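Local coordinates for protein of unknown function DUF574 (Streptomyces avermitilis, PDB 3GO4) that is of uncharacterised function but binds S-adenosyl-L-homocysteine and is probably an S-adenosylmethionine-dependent methyltransferase, at residues Arg107-Asp112 and Arg153-Leu158. Residues are numbered along the deposited sequence; the frame is centred on the assembly and turned at random.
Sequences RVVYVD and RDTLDL. With SAH (S-adenosyl-L-homocysteine), chain B; EDO (1,2-ethanediol), chain D.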
loop_
_atom_site.group_PDB
_atom_site.type_symbol
_atom_site.label_atom_id
_atom_site.label_comp_id
_atom_site.label_asym_id
_atom_site.label_seq_id
_atom_site.Cartn_x
_atom_site.Cartn_y
_atom_site.Cartn_z
ATOM N N ARG A 107 13.591 11.036 1.918
ATOM C CA ARG A 107 14.188 9.720 1.756
ATOM C C ARG A 107 13.086 8.670 1.801
ATOM O O ARG A 107 12.137 8.814 2.573
ATOM C CB ARG A 107 15.162 9.445 2.889
ATOM C CG ARG A 107 16.307 10.456 3.029
ATOM C CD ARG A 107 16.920 10.326 4.435
ATOM N NE ARG A 107 18.126 11.136 4.635
ATOM C CZ ARG A 107 18.719 11.340 5.819
ATOM N NH1 ARG A 107 18.214 10.810 6.945
ATOM N NH2 ARG A 107 19.820 12.096 5.887
ATOM N N VAL A 108 13.226 7.614 0.991
ATOM C CA VAL A 108 12.229 6.538 0.909
ATOM C C VAL A 108 12.878 5.180 0.717
ATOM O O VAL A 108 13.798 5.046 -0.085
ATOM C CB VAL A 108 11.312 6.773 -0.332
ATOM C CG1 VAL A 108 10.311 5.669 -0.490
ATOM C CG2 VAL A 108 10.582 8.152 -0.252
ATOM N N VAL A 109 12.411 4.186 1.459
ATOM C CA VAL A 109 12.841 2.798 1.253
ATOM C C VAL A 109 11.598 2.079 0.778
ATOM O O VAL A 109 10.547 2.141 1.429
ATOM C CB VAL A 109 13.402 2.095 2.498
ATOM C CG1 VAL A 109 13.559 0.593 2.233
ATOM C CG2 VAL A 109 14.697 2.686 2.895
ATOM N N TYR A 110 11.717 1.428 -0.376
ATOM C CA TYR A 110 10.652 0.704 -0.998
ATOM C C TYR A 110 10.932 -0.765 -0.770
ATOM O O TYR A 110 12.087 -1.183 -0.761
ATOM C CB TYR A 110 10.646 0.891 -2.472
ATOM C CG TYR A 110 10.189 2.231 -2.956
ATOM C CD1 TYR A 110 8.861 2.557 -2.918
ATOM C CD2 TYR A 110 11.061 3.095 -3.562
ATOM C CE1 TYR A 110 8.408 3.765 -3.441
ATOM C CE2 TYR A 110 10.612 4.308 -4.094
ATOM C CZ TYR A 110 9.303 4.612 -4.036
ATOM O OH TYR A 110 8.839 5.804 -4.607
ATOM N N VAL A 111 9.877 -1.522 -0.573
ATOM C CA VAL A 111 10.034 -2.953 -0.269
ATOM C C VAL A 111 8.947 -3.827 -0.914
ATOM O O VAL A 111 7.754 -3.501 -0.833
ATOM C CB VAL A 111 9.926 -3.132 1.267
ATOM C CG1 VAL A 111 10.225 -4.568 1.661
ATOM C CG2 VAL A 111 10.846 -2.093 2.057
ATOM N N ASP A 112 9.322 -4.952 -1.548
ATOM C CA ASP A 112 8.315 -5.823 -2.127
ATOM C C ASP A 112 8.921 -7.200 -2.199
ATOM O O ASP A 112 10.150 -7.328 -2.149
ATOM C CB ASP A 112 7.854 -5.324 -3.516
ATOM C CG ASP A 112 6.399 -5.704 -3.839
ATOM O OD1 ASP A 112 6.131 -6.852 -4.146
ATOM O OD2 ASP A 112 5.491 -4.829 -3.820
ATOM N N ARG A 153 19.210 0.972 6.373
ATOM C CA ARG A 153 20.080 1.693 7.330
ATOM C C ARG A 153 20.959 2.774 6.691
ATOM O O ARG A 153 21.318 3.743 7.352
ATOM C CB ARG A 153 20.943 0.703 8.114
ATOM C CG ARG A 153 20.145 -0.224 9.002
ATOM C CD ARG A 153 19.382 0.549 10.109
ATOM N NE ARG A 153 18.753 -0.389 11.033
ATOM C CZ ARG A 153 18.161 -0.074 12.185
ATOM N NH1 ARG A 153 18.107 1.179 12.625
ATOM N NH2 ARG A 153 17.631 -1.041 12.921
ATOM N N ASP A 154 21.300 2.624 5.410
ATOM C CA ASP A 154 22.073 3.654 4.723
ATOM C C ASP A 154 21.146 4.718 4.190
ATOM O O ASP A 154 21.605 5.752 3.725
ATOM C CB ASP A 154 22.901 3.080 3.571
ATOM C CG ASP A 154 24.044 2.220 4.043
ATOM O OD1 ASP A 154 24.418 2.295 5.227
ATOM O OD2 ASP A 154 24.587 1.462 3.224
ATOM N N THR A 155 19.839 4.475 4.252
ATOM C CA THR A 155 18.903 5.429 3.686
ATOM C C THR A 155 18.130 6.183 4.746
ATOM O O THR A 155 17.996 7.392 4.651
ATOM C CB THR A 155 17.943 4.736 2.705
ATOM O OG1 THR A 155 18.701 3.935 1.786
ATOM C CG2 THR A 155 17.124 5.746 1.936
ATOM N N LEU A 156 17.605 5.468 5.733
ATOM C CA LEU A 156 16.796 6.094 6.778
ATOM C C LEU A 156 17.525 6.193 8.115
ATOM O O LEU A 156 18.325 5.338 8.449
ATOM C CB LEU A 156 15.504 5.313 7.011
ATOM C CG LEU A 156 14.637 5.011 5.795
ATOM C CD1 LEU A 156 13.382 4.270 6.248
ATOM C CD2 LEU A 156 14.308 6.335 5.110
ATOM N N ASP A 157 17.197 7.250 8.857
ATOM C CA ASP A 157 17.693 7.497 10.216
ATOM C C ASP A 157 16.515 7.171 11.148
ATOM O O ASP A 157 15.573 7.954 11.271
ATOM C CB ASP A 157 18.154 8.966 10.297
ATOM C CG ASP A 157 18.566 9.409 11.698
ATOM O OD1 ASP A 157 18.487 8.618 12.655
ATOM O OD2 ASP A 157 18.952 10.610 11.846
ATOM N N LEU A 158 16.537 6.009 11.795
ATOM C CA LEU A 158 15.400 5.597 12.650
ATOM C C LEU A 158 15.273 6.346 13.990
ATOM O O LEU A 158 14.377 6.064 14.800
ATOM C CB LEU A 158 15.386 4.071 12.850
ATOM C CG LEU A 158 15.403 3.302 11.511
ATOM C CD1 LEU A 158 15.282 1.781 11.738
ATOM C CD2 LEU A 158 14.318 3.780 10.554
HETATM N N SAH B . 1.322 -0.327 -2.075
HETATM C CA SAH B . 1.022 -0.259 -3.566
HETATM C CB SAH B . 0.951 -1.639 -4.238
HETATM C CG SAH B . -0.201 -2.516 -3.729
HETATM S SD SAH B . -0.233 -4.141 -4.457
HETATM C C SAH B . -0.268 0.501 -3.787
HETATM O O SAH B . -0.480 1.186 -4.788
HETATM O OXT SAH B . -1.143 0.492 -2.929
HETATM C "C5'" SAH B . 0.269 -5.279 -3.208
HETATM C "C4'" SAH B . 1.774 -5.473 -3.224
HETATM O "O4'" SAH B . 2.177 -6.104 -2.006
HETATM C "C3'" SAH B . 2.240 -6.360 -4.367
HETATM O "O3'" SAH B . 3.268 -5.687 -5.063
HETATM C "C2'" SAH B . 2.744 -7.613 -3.686
HETATM O "O2'" SAH B . 3.781 -8.287 -4.368
HETATM C "C1'" SAH B . 3.190 -7.053 -2.341
HETATM N N9 SAH B . 3.263 -8.047 -1.275
HETATM C C8 SAH B . 2.344 -8.990 -0.997
HETATM N N7 SAH B . 2.722 -9.740 0.059
HETATM C C5 SAH B . 3.910 -9.274 0.462
HETATM C C6 SAH B . 4.852 -9.612 1.535
HETATM N N6 SAH B . 4.533 -10.629 2.365
HETATM N N1 SAH B . 5.993 -8.895 1.635
HETATM C C2 SAH B . 6.260 -7.853 0.801
HETATM N N3 SAH B . 5.442 -7.490 -0.213
HETATM C C4 SAH B . 4.270 -8.138 -0.406
HETATM C C1 EDO D . 21.973 8.690 7.085
HETATM O O1 EDO D . 21.717 9.599 8.153
HETATM C C2 EDO D . 20.879 7.632 7.073
HETATM O O2 EDO D . 21.047 6.755 8.192
HETATM O O HOH W 1 19.585 11.685 9.644
#
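Val109 meets Thr155 and Leu156 through one methyl group. With CG1 anti to the backbone N (chi1 169°), the other methyl, CG2, is turned to the loop and lies 3.7 Å from Leu156 CG. The same Val109 CG2 is 3.8 Å from Thr155 CB, so that it touches both loop side chains. Leu156 also reaches back to the start of the strand, where its CD2 sits 3.9 Å from Arg107 CB. The Thr155 hydroxyl is hydrogen-bonded to the carbonyl of Glu151.

The polar half of the contact belongs to Arg107, whose chain runs extended from CG to NE past the Thr155 carbonyl, with CD 3.1 Å from Thr155 O. No direct hydrogen bond joins the two segments. Instead, a water in the guanidinium plane accepts from Arg107 NH1 at 3.2 Å and donates to Asp157 OD2, while C2 of an ethanediol, probably from the crystallisation liquor, lies over one guanidinium face. Gln81 OE1 gives a second tie, taking hydrogen bonds from both Arg107 NH1 and Asp157 N. Asp157 OD2 also forms a salt bridge with Arg160, and OD1 a hydrogen bond with the Thr159 hydroxyl.

The loop after helix 150-153 thus packs against the start of the strand. At its far end, S-adenosyl-L-homocysteine O3' hydrogen-bonds to Asp112 OD2 at 2.7 Å and O2' to OD1; an acidic residue ending the second strand and holding both ribose hydroxyls is characteristic of Rossmann-fold methyltransferases.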